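Local coordinates for penicillin-binding protein PbpB (Mycobacterium tuberculosis, PDB 6KGU) that synthesises cross-linked peptidoglycan from lipid intermediates for the mycobacterial cell wall and is inactivated by beta-lactam antibiotics such as aztreonam, at residues Ser132-Val137 / Asp200-Val205; Ser222-Asp227 / Thr389-Thr394; Gln398-Asp403 / Gln437-Val442; Pro507-Gly512 / Trp540-Glu545. One frame throughout, in Å; residues are numbered along the deposited sequence.

Contacts 2, 3 and 4 belong to the layered transpeptidase fold, and contact 1 joins that fold to the N-terminal region. Strands 220-227 and 509-516 are neighbours in one sheet, which ties contact 2 to contact 4 (centres about 14 Å apart) through a probable backbone hydrogen bond from Leu226 N to Val510 O, 2.8 Å. Helix 390-401 serves both contact 2 and contact 3, whose centres lie about 17 Å apart. Contact 1 meets contact 2 through Val205 on Ala223 and Val225, and contact 4 where Tyr204 stacks on Trp540, but its centre is about 28 Å from that of contact 3. In contact 2 the Leu390 side chain is about 14 Å from the bound aztreonam.

Contact 1 of 4, residues Ser132-Val137 / Asp200-Val205; sequences SLAANV and DIQFYV
Gln202 of helix 199-216 reaches across to Leu133 and Ala134, and its side chain can be followed outward atom by atom. CB heads toward 132-137, and CG, anti to the backbone N (chi1 173°), comes 3.6 Å from Leu133 CD1. The chain then bends at chi2 (79°), so that CD passes 3.9 Å from Ala134 CB. At the tip NE2 lies 3.7 Å from Ala134 CA, a van der Waals approach; its hydrogen bonds go instead to Met236 O and Gln206 OE1. Asn136 ND2 also donates to Met236 O, so two amides converge on one backbone carbonyl, and their planes are only 32° apart. Leu133 meets the helix through CD1, which also rests 3.6 Å from Phe203 CA and 3.9 Å from Phe203 CB, at the phenyl ring's edge, in plane. Gln206 grips the backbone at both ends of its amide, through OE1 to Ala134 N and NE2 to Ser132 O. What these side chains hold is a type II beta turn, Ser132 to Ala135, closed by Ala135 N to Ser132 O (2.9 Å), with Ala134 as N-cap of helix 135-138. Its packing sets part of the dimerisation-family region against the helix preceding strand 220-227 of the transpeptidase sheet.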
# COMPACT_ATOMS: atom_id res chain seq x y z
N SER A 132 11.83 -5.43 17.08
CA SER A 132 10.79 -5.70 16.11
C SER A 132 10.83 -4.77 14.90
O SER A 132 10.08 -4.99 13.94
CB SER A 132 9.41 -5.60 16.79
OG SER A 132 9.11 -4.25 17.07
N LEU A 133 11.69 -3.75 14.89
CA LEU A 133 11.65 -2.75 13.82
C LEU A 133 11.82 -3.40 12.44
O LEU A 133 12.84 -4.04 12.16
CB LEU A 133 12.72 -1.69 14.03
CG LEU A 133 12.82 -0.61 12.94
CD1 LEU A 133 11.58 0.27 12.96
CD2 LEU A 133 14.07 0.27 13.12
N ALA A 134 10.82 -3.22 11.58
CA ALA A 134 10.84 -3.79 10.23
C ALA A 134 11.10 -5.30 10.25
O ALA A 134 11.62 -5.85 9.28
CB ALA A 134 11.87 -3.08 9.34
N ALA A 135 10.74 -5.98 11.34
CA ALA A 135 10.97 -7.42 11.38
C ALA A 135 10.09 -8.17 10.40
O ALA A 135 10.44 -9.29 10.01
CB ALA A 135 10.73 -7.98 12.79
N ASN A 136 8.95 -7.59 10.00
CA ASN A 136 8.13 -8.21 8.96
C ASN A 136 8.91 -8.39 7.66
O ASN A 136 8.66 -9.35 6.91
CB ASN A 136 6.87 -7.36 8.72
CG ASN A 136 7.20 -5.88 8.55
OD1 ASN A 136 7.87 -5.26 9.38
ND2 ASN A 136 6.74 -5.31 7.44
N VAL A 137 9.82 -7.47 7.39
CA VAL A 137 10.66 -7.49 6.19
C VAL A 137 11.95 -8.26 6.45
O VAL A 137 12.30 -9.19 5.70
CB VAL A 137 10.94 -6.04 5.73
CG1 VAL A 137 12.11 -5.97 4.77
CG2 VAL A 137 9.67 -5.42 5.09
N ASP A 200 13.91 5.79 10.19
CA ASP A 200 13.14 6.80 10.91
C ASP A 200 11.68 6.79 10.47
O ASP A 200 10.77 6.80 11.30
CB ASP A 200 13.75 8.19 10.69
CG ASP A 200 15.20 8.29 11.14
OD1 ASP A 200 15.58 7.59 12.11
OD2 ASP A 200 15.95 9.08 10.53
N ILE A 201 11.45 6.77 9.16
CA ILE A 201 10.08 6.69 8.67
C ILE A 201 9.45 5.37 9.11
O ILE A 201 8.33 5.34 9.65
CB ILE A 201 10.04 6.88 7.15
CG1 ILE A 201 10.59 8.28 6.82
CG2 ILE A 201 8.63 6.66 6.63
CD1 ILE A 201 10.78 8.58 5.32
N GLN A 202 10.18 4.26 8.94
CA GLN A 202 9.65 2.96 9.33
C GLN A 202 9.25 2.94 10.80
O GLN A 202 8.18 2.47 11.16
CB GLN A 202 10.67 1.85 9.05
CG GLN A 202 10.26 0.47 9.59
CD GLN A 202 9.24 -0.21 8.69
OE1 GLN A 202 9.16 0.09 7.51
NE2 GLN A 202 8.46 -1.15 9.26
N PHE A 203 10.13 3.47 11.67
CA PHE A 203 9.84 3.43 13.10
C PHE A 203 8.57 4.19 13.43
O PHE A 203 7.73 3.72 14.21
CB PHE A 203 11.03 3.99 13.90
CG PHE A 203 10.84 3.90 15.40
CD1 PHE A 203 10.77 2.67 16.03
CD2 PHE A 203 10.73 5.05 16.16
CE1 PHE A 203 10.59 2.58 17.40
CE2 PHE A 203 10.55 4.97 17.53
CZ PHE A 203 10.48 3.74 18.16
N TYR A 204 8.41 5.39 12.85
CA TYR A 204 7.21 6.18 13.13
C TYR A 204 5.97 5.49 12.58
O TYR A 204 4.95 5.37 13.26
CB TYR A 204 7.36 7.58 12.53
CG TYR A 204 6.23 8.52 12.90
CD1 TYR A 204 6.25 9.20 14.11
CD2 TYR A 204 5.17 8.72 12.04
CE1 TYR A 204 5.20 10.06 14.47
CE2 TYR A 204 4.13 9.58 12.38
CZ TYR A 204 4.15 10.24 13.60
OH TYR A 204 3.11 11.09 13.92
N VAL A 205 6.04 5.03 11.33
CA VAL A 205 4.88 4.37 10.72
C VAL A 205 4.52 3.10 11.49
O VAL A 205 3.35 2.85 11.77
CB VAL A 205 5.16 4.09 9.23
CG1 VAL A 205 4.05 3.19 8.63
CG2 VAL A 205 5.27 5.43 8.47

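Contact 2 of 4, residues Ser222-Asp227 / Thr389-Thr394; sequences SAVVLD and TLLQMT
Val224 and Leu226 project from strand 220-227 onto Leu390, Leu391 and Thr394 in the first turns of helix 390-401; the short axes approach to 8.6 Å at a crossing angle of -40°. The apolar contacts come first. The two branches of Val224 divide the work: CG2 lies 3.9 Å from Leu390 CD2, while CG1 faces Leu391 CD1 at 4.1 Å. Leu391 CD1 also touches Leu226 CD2, the two side chains crossing at about a right angle, and Leu226 CG packs 3.7 Å from Thr394 CG2. A polar atom against a methyl is the second kind: Ser222 OG sits 3.2 Å from Leu390 CD2, a tight approach. Hydrogen bonds within 389-394 brace the helix start. Thr394 OG1, anti to the carbonyl carbon (chi1 -51°), donates to Leu390 O at 2.8 Å; Thr394 N reaches the same oxygen from the opposite face of its plane. Thr389 and Gln392 form a capping box, with Gln392 N bonded to Thr389 OG1 at 3.0 Å and Thr389 N to Gln392 OE1; Gln392 NE2 bonds Gln352 O and Ala363 O. Since Ala223 and Val225 face Val205 of helix 199-216, the strand is covered by helices on both faces, the layered fold of penicillin-binding transpeptidases and serine beta-lactamases.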
# COMPACT_ATOMS: atom_id res chain seq x y z
N SER A 222 -2.11 -2.49 8.63
CA SER A 222 -0.84 -2.43 7.92
C SER A 222 -0.80 -1.15 7.11
O SER A 222 -1.84 -0.53 6.84
CB SER A 222 -0.63 -3.67 7.05
OG SER A 222 -1.70 -3.77 6.15
N ALA A 223 0.41 -0.74 6.73
CA ALA A 223 0.63 0.52 6.04
C ALA A 223 1.90 0.41 5.21
O ALA A 223 2.86 -0.27 5.60
CB ALA A 223 0.73 1.72 7.01
N VAL A 224 1.89 1.08 4.07
CA VAL A 224 3.02 1.11 3.15
C VAL A 224 3.25 2.56 2.75
O VAL A 224 2.29 3.29 2.47
CB VAL A 224 2.77 0.24 1.90
CG1 VAL A 224 3.85 0.49 0.82
CG2 VAL A 224 2.68 -1.26 2.28
N VAL A 225 4.51 2.99 2.75
CA VAL A 225 4.88 4.31 2.26
C VAL A 225 5.85 4.11 1.10
O VAL A 225 6.92 3.52 1.28
CB VAL A 225 5.52 5.18 3.36
CG1 VAL A 225 5.92 6.54 2.75
CG2 VAL A 225 4.56 5.36 4.56
N LEU A 226 5.49 4.64 -0.06
CA LEU A 226 6.36 4.59 -1.22
C LEU A 226 6.89 5.98 -1.56
O LEU A 226 6.19 6.98 -1.40
CB LEU A 226 5.62 4.04 -2.45
CG LEU A 226 5.03 2.63 -2.39
CD1 LEU A 226 4.39 2.29 -3.75
CD2 LEU A 226 6.09 1.61 -2.02
N ASP A 227 8.12 6.02 -2.05
CA ASP A 227 8.59 7.22 -2.72
C ASP A 227 7.79 7.43 -4.00
O ASP A 227 7.68 6.52 -4.83
CB ASP A 227 10.08 7.13 -3.05
CG ASP A 227 10.56 8.33 -3.85
OD1 ASP A 227 10.84 9.36 -3.24
OD2 ASP A 227 10.58 8.25 -5.10
N THR A 389 -3.14 -6.85 -2.94
CA THR A 389 -2.38 -6.58 -1.73
C THR A 389 -2.32 -5.09 -1.44
O THR A 389 -2.59 -4.24 -2.30
CB THR A 389 -0.96 -7.15 -1.86
OG1 THR A 389 -0.27 -6.43 -2.89
CG2 THR A 389 -1.02 -8.63 -2.24
N LEU A 390 -1.96 -4.77 -0.19
CA LEU A 390 -1.69 -3.39 0.18
C LEU A 390 -0.63 -2.77 -0.71
O LEU A 390 -0.73 -1.60 -1.10
CB LEU A 390 -1.26 -3.32 1.65
CG LEU A 390 -1.18 -1.89 2.21
CD1 LEU A 390 -2.48 -1.17 1.94
CD2 LEU A 390 -0.86 -1.88 3.72
N LEU A 391 0.42 -3.54 -1.04
CA LEU A 391 1.49 -2.99 -1.87
C LEU A 391 0.99 -2.67 -3.28
O LEU A 391 1.32 -1.62 -3.84
CB LEU A 391 2.67 -3.96 -1.93
CG LEU A 391 3.85 -3.49 -2.78
CD1 LEU A 391 4.46 -2.19 -2.23
CD2 LEU A 391 4.92 -4.59 -2.87
N GLN A 392 0.22 -3.60 -3.87
CA GLN A 392 -0.40 -3.33 -5.17
C GLN A 392 -1.30 -2.09 -5.12
O GLN A 392 -1.26 -1.25 -6.02
CB GLN A 392 -1.24 -4.54 -5.60
CG GLN A 392 -0.41 -5.73 -6.09
CD GLN A 392 -1.28 -6.91 -6.43
OE1 GLN A 392 -2.29 -7.15 -5.77
NE2 GLN A 392 -0.89 -7.67 -7.47
N MET A 393 -2.15 -2.01 -4.10
CA MET A 393 -3.03 -0.85 -3.95
C MET A 393 -2.22 0.44 -3.91
O MET A 393 -2.48 1.38 -4.67
CB MET A 393 -3.87 -1.00 -2.68
CG MET A 393 -4.87 0.13 -2.43
SD MET A 393 -5.62 -0.02 -0.78
CE MET A 393 -4.61 1.13 0.16
N THR A 394 -1.21 0.47 -3.05
CA THR A 394 -0.34 1.64 -2.95
C THR A 394 0.39 1.90 -4.27
O THR A 394 0.62 3.05 -4.64
CB THR A 394 0.65 1.44 -1.80
OG1 THR A 394 -0.08 1.07 -0.62
CG2 THR A 394 1.41 2.70 -1.51

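Contact 3 of 4, residues Gln398-Asp403 / Gln437-Val442; sequences QAIAND and QTAQTV
Ile400 and Ala439 bring their CA atoms to 4.8 Å, a close approach between the end of helix 390-401 and the middle of helix 436-445, and the chain beyond Ile400 turns through Asn402 into a left-handed Asp403 (phi 59°, psi 36°). At this closest point the side chain is a single methyl: Ala439 CB points at the other backbone and sits 3.5 Å from Ile400 O and as close to Asp403 C. Ile400 lies against the facing helix with both branches. Its CD1 is 4.1 Å from Ala439 CA, and its CG2, anti to the backbone N, rests 3.7 Å from Ala439 O and 4.2 Å from Val442 CG1, the two side chains crossing at about a right angle. One hydrogen bond spans the pair: Gln440 NE2 donates to Asp403 OD1 at 3.3 Å, nearly straight at 161°. The acceptor lies close to the amide plane, whereas the donor stands well above the carboxylate plane. Asp403 OD1 has a stronger partner in Arg443 NH1, a salt bridge, and that nitrogen also bonds Ile400 O, so one guanidinium tip holds the helix end and the turn together. Around the pair, helix 272-281 supplies Ile273 and Ser277 against Ile400 and Ile280 against Thr438 and Thr441, while Ile501 of strand 493-502 packs against Ile400 and Ala401.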
# COMPACT_ATOMS: atom_id res chain seq x y z
N GLN A 398 0.83 5.26 -6.73
CA GLN A 398 2.16 5.71 -7.13
C GLN A 398 2.19 6.07 -8.61
O GLN A 398 2.87 7.04 -9.01
CB GLN A 398 3.20 4.63 -6.82
CG GLN A 398 4.63 5.05 -7.14
CD GLN A 398 4.97 4.85 -8.58
OE1 GLN A 398 4.38 4.00 -9.26
NE2 GLN A 398 5.92 5.63 -9.07
N ALA A 399 1.48 5.31 -9.45
CA ALA A 399 1.43 5.61 -10.88
C ALA A 399 0.89 7.01 -11.12
O ALA A 399 1.42 7.77 -11.94
CB ALA A 399 0.56 4.58 -11.61
N ILE A 400 -0.19 7.35 -10.41
CA ILE A 400 -0.82 8.65 -10.56
C ILE A 400 0.05 9.73 -9.93
O ILE A 400 0.15 10.86 -10.45
CB ILE A 400 -2.22 8.59 -9.92
CG1 ILE A 400 -3.14 7.70 -10.77
CG2 ILE A 400 -2.79 9.99 -9.70
CD1 ILE A 400 -3.33 8.23 -12.21
N ALA A 401 0.70 9.42 -8.81
CA ALA A 401 1.63 10.35 -8.19
C ALA A 401 2.78 10.70 -9.14
O ALA A 401 3.23 11.84 -9.19
CB ALA A 401 2.17 9.75 -6.89
N ASN A 402 3.27 9.71 -9.88
CA ASN A 402 4.43 9.90 -10.75
C ASN A 402 4.02 10.28 -12.17
O ASN A 402 4.57 9.77 -13.15
CB ASN A 402 5.29 8.63 -10.74
CG ASN A 402 6.63 8.81 -11.42
OD1 ASN A 402 7.30 9.84 -11.25
ND2 ASN A 402 7.03 7.81 -12.20
N ASP A 403 3.01 11.16 -12.28
CA ASP A 403 2.62 11.76 -13.55
C ASP A 403 2.23 10.69 -14.56
O ASP A 403 2.49 10.82 -15.76
CB ASP A 403 3.73 12.66 -14.11
CG ASP A 403 3.62 14.10 -13.57
OD1 ASP A 403 2.59 14.41 -12.92
OD2 ASP A 403 4.54 14.91 -13.79
N GLN A 437 -0.90 14.64 -17.95
CA GLN A 437 -2.03 15.54 -17.81
C GLN A 437 -3.20 14.87 -17.11
O GLN A 437 -3.88 15.48 -16.28
CB GLN A 437 -2.43 16.08 -19.19
CG GLN A 437 -3.79 16.76 -19.20
CD GLN A 437 -3.77 18.11 -18.48
OE1 GLN A 437 -4.81 18.60 -18.07
NE2 GLN A 437 -2.60 18.67 -18.30
N THR A 438 -3.47 13.61 -17.47
CA THR A 438 -4.50 12.84 -16.78
C THR A 438 -4.14 12.64 -15.32
O THR A 438 -4.96 12.92 -14.42
CB THR A 438 -4.70 11.49 -17.47
OG1 THR A 438 -5.24 11.68 -18.77
CG2 THR A 438 -5.67 10.61 -16.67
N ALA A 439 -2.93 12.17 -15.05
CA ALA A 439 -2.49 11.96 -13.68
C ALA A 439 -2.65 13.22 -12.82
O ALA A 439 -3.13 13.14 -11.69
CB ALA A 439 -1.03 11.50 -13.67
N GLN A 440 -2.24 14.37 -13.35
CA GLN A 440 -2.38 15.62 -12.60
C GLN A 440 -3.84 15.95 -12.32
O GLN A 440 -4.18 16.43 -11.24
CB GLN A 440 -1.69 16.76 -13.36
CG GLN A 440 -0.16 16.67 -13.32
CD GLN A 440 0.49 17.31 -14.53
OE1 GLN A 440 -0.11 18.12 -15.21
NE2 GLN A 440 1.74 16.94 -14.79
N THR A 441 -4.71 15.67 -13.29
CA THR A 441 -6.13 15.92 -13.12
C THR A 441 -6.75 15.00 -12.08
O THR A 441 -7.56 15.43 -11.25
CB THR A 441 -6.83 15.78 -14.48
OG1 THR A 441 -6.42 16.87 -15.32
CG2 THR A 441 -8.34 15.79 -14.35
N VAL A 442 -6.36 13.72 -12.07
CA VAL A 442 -6.91 12.79 -11.09
C VAL A 442 -6.45 13.15 -9.68
O VAL A 442 -7.24 13.13 -8.73
CB VAL A 442 -6.55 11.34 -11.47
CG1 VAL A 442 -6.89 10.39 -10.32
CG2 VAL A 442 -7.25 10.92 -12.78

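Contact 4 of 4, residues Pro507-Gly512 / Trp540-Glu545; sequences PRYVIG and WLMQRE
Arg508 and Tyr509 form a classic beta bulge, both facing Ala502 across the sheet, at the start of strand 509-516, and both turn their side chains to the end of the C-terminal helix 531-544. This helix packs on the central sheet of the transpeptidase fold, and Tyr509 is the main point of contact. Leu541 CD1 lies over one face of its ring, offset toward the rim: a CH-pi contact 4.1 Å from the centroid and 23° off the normal. Met542 comes at the edge instead. Its chain bends at chi2 and again at chi3 (90°), which brings CE into the ring plane, 3.7 Å from Tyr509 CD2. Further along the strand, Ile511 CD1 and Leu541 CD1 meet tip to tip at 4.0 Å. Polar groups collect at the helix end. Glu545 OE1 is 3.1 Å from Tyr509 OH, a weak hydrogen bond at best, and makes a long salt bridge of 3.7 Å with Arg508 NH1, with guanidinium and carboxylate planes 87° apart. A water joins the phenol to the helix end: its oxygen is 2.8 Å from Tyr509 OH, it donates to Leu541 O at 2.9 Å, and it accepts from Arg544 NH1 at 3.0 Å, in the guanidinium plane.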
# COMPACT_ATOMS: atom_id res chain seq x y z
N PRO A 507 4.04 15.61 -5.69
CA PRO A 507 4.02 14.26 -5.12
C PRO A 507 5.40 13.84 -4.62
O PRO A 507 6.37 13.80 -5.38
CB PRO A 507 3.55 13.39 -6.29
CG PRO A 507 2.75 14.34 -7.15
CD PRO A 507 3.54 15.62 -7.08
N ARG A 508 5.47 13.54 -3.33
CA ARG A 508 6.67 13.01 -2.70
C ARG A 508 6.47 11.64 -2.07
O ARG A 508 7.37 10.80 -2.11
CB ARG A 508 7.18 13.98 -1.61
CG ARG A 508 7.42 15.42 -2.08
CD ARG A 508 7.48 16.35 -0.85
NE ARG A 508 7.71 17.76 -1.20
CZ ARG A 508 8.83 18.42 -0.95
NH1 ARG A 508 9.84 17.82 -0.33
NH2 ARG A 508 8.94 19.69 -1.29
N TYR A 509 5.31 11.42 -1.45
CA TYR A 509 5.04 10.21 -0.68
C TYR A 509 3.69 9.65 -1.07
O TYR A 509 2.72 10.40 -1.27
CB TYR A 509 5.06 10.49 0.81
CG TYR A 509 6.39 11.00 1.30
CD1 TYR A 509 7.49 10.16 1.38
CD2 TYR A 509 6.54 12.33 1.66
CE1 TYR A 509 8.72 10.65 1.82
CE2 TYR A 509 7.76 12.82 2.11
CZ TYR A 509 8.84 11.97 2.19
OH TYR A 509 10.05 12.46 2.64
N VAL A 510 3.62 8.33 -1.18
CA VAL A 510 2.38 7.63 -1.43
C VAL A 510 2.15 6.71 -0.24
O VAL A 510 3.05 5.96 0.15
CB VAL A 510 2.43 6.85 -2.76
CG1 VAL A 510 1.06 6.31 -3.13
CG2 VAL A 510 3.00 7.74 -3.87
N ILE A 511 0.96 6.79 0.35
CA ILE A 511 0.67 6.10 1.60
C ILE A 511 -0.56 5.22 1.40
O ILE A 511 -1.61 5.73 1.02
CB ILE A 511 0.45 7.09 2.75
CG1 ILE A 511 1.71 7.93 2.97
CG2 ILE A 511 0.05 6.30 4.03
CD1 ILE A 511 1.49 9.16 3.81
N GLY A 512 -0.43 3.93 1.69
CA GLY A 512 -1.56 3.00 1.66
C GLY A 512 -1.75 2.34 3.01
O GLY A 512 -0.78 1.93 3.66
N TRP A 540 3.20 14.29 9.39
CA TRP A 540 4.53 14.16 9.98
C TRP A 540 5.62 14.13 8.90
O TRP A 540 6.71 14.68 9.09
CB TRP A 540 4.60 12.90 10.85
CG TRP A 540 5.94 12.66 11.46
CD1 TRP A 540 6.47 13.26 12.58
CD2 TRP A 540 6.93 11.71 11.02
NE1 TRP A 540 7.71 12.75 12.84
CE2 TRP A 540 8.02 11.81 11.90
CE3 TRP A 540 6.99 10.81 9.95
CZ2 TRP A 540 9.16 11.04 11.75
CZ3 TRP A 540 8.13 10.03 9.81
CH2 TRP A 540 9.20 10.16 10.70
N LEU A 541 5.33 13.50 7.76
CA LEU A 541 6.31 13.50 6.68
C LEU A 541 6.53 14.90 6.13
O LEU A 541 7.65 15.24 5.74
CB LEU A 541 5.87 12.55 5.55
CG LEU A 541 5.92 11.04 5.85
CD1 LEU A 541 5.18 10.23 4.78
CD2 LEU A 541 7.36 10.57 5.97
N MET A 542 5.48 15.73 6.10
CA MET A 542 5.66 17.09 5.61
C MET A 542 6.48 17.91 6.59
O MET A 542 7.42 18.60 6.20
CB MET A 542 4.30 17.75 5.36
CG MET A 542 3.45 17.04 4.32
SD MET A 542 4.13 17.08 2.66
CE MET A 542 5.15 15.62 2.57
N GLN A 543 6.17 17.81 7.89
CA GLN A 543 6.86 18.62 8.88
C GLN A 543 8.33 18.25 8.96
O GLN A 543 9.21 19.12 8.96
CB GLN A 543 6.18 18.48 10.25
CG GLN A 543 4.71 18.92 10.22
CD GLN A 543 3.94 18.58 11.51
OE1 GLN A 543 4.49 17.99 12.43
NE2 GLN A 543 2.67 18.96 11.57
N ARG A 544 8.63 16.95 9.00
CA ARG A 544 10.00 16.53 9.23
C ARG A 544 10.93 16.94 8.10
O ARG A 544 12.14 17.08 8.33
CB ARG A 544 10.06 15.03 9.46
CG ARG A 544 10.09 14.23 8.18
CD ARG A 544 10.05 12.73 8.43
NE ARG A 544 11.33 12.15 8.82
CZ ARG A 544 12.25 11.71 7.96
NH1 ARG A 544 12.05 11.79 6.65
NH2 ARG A 544 13.37 11.19 8.42
N GLU A 545 10.41 17.15 6.90
CA GLU A 545 11.20 17.68 5.79
C GLU A 545 10.96 19.17 5.56
O GLU A 545 11.43 19.70 4.55
CB GLU A 545 10.91 16.90 4.51
CG GLU A 545 11.74 15.63 4.40
CD GLU A 545 11.96 15.21 2.97
OE1 GLU A 545 11.03 15.36 2.14
OE2 GLU A 545 13.08 14.74 2.67
O HOH W 1 9.70 13.21 5.34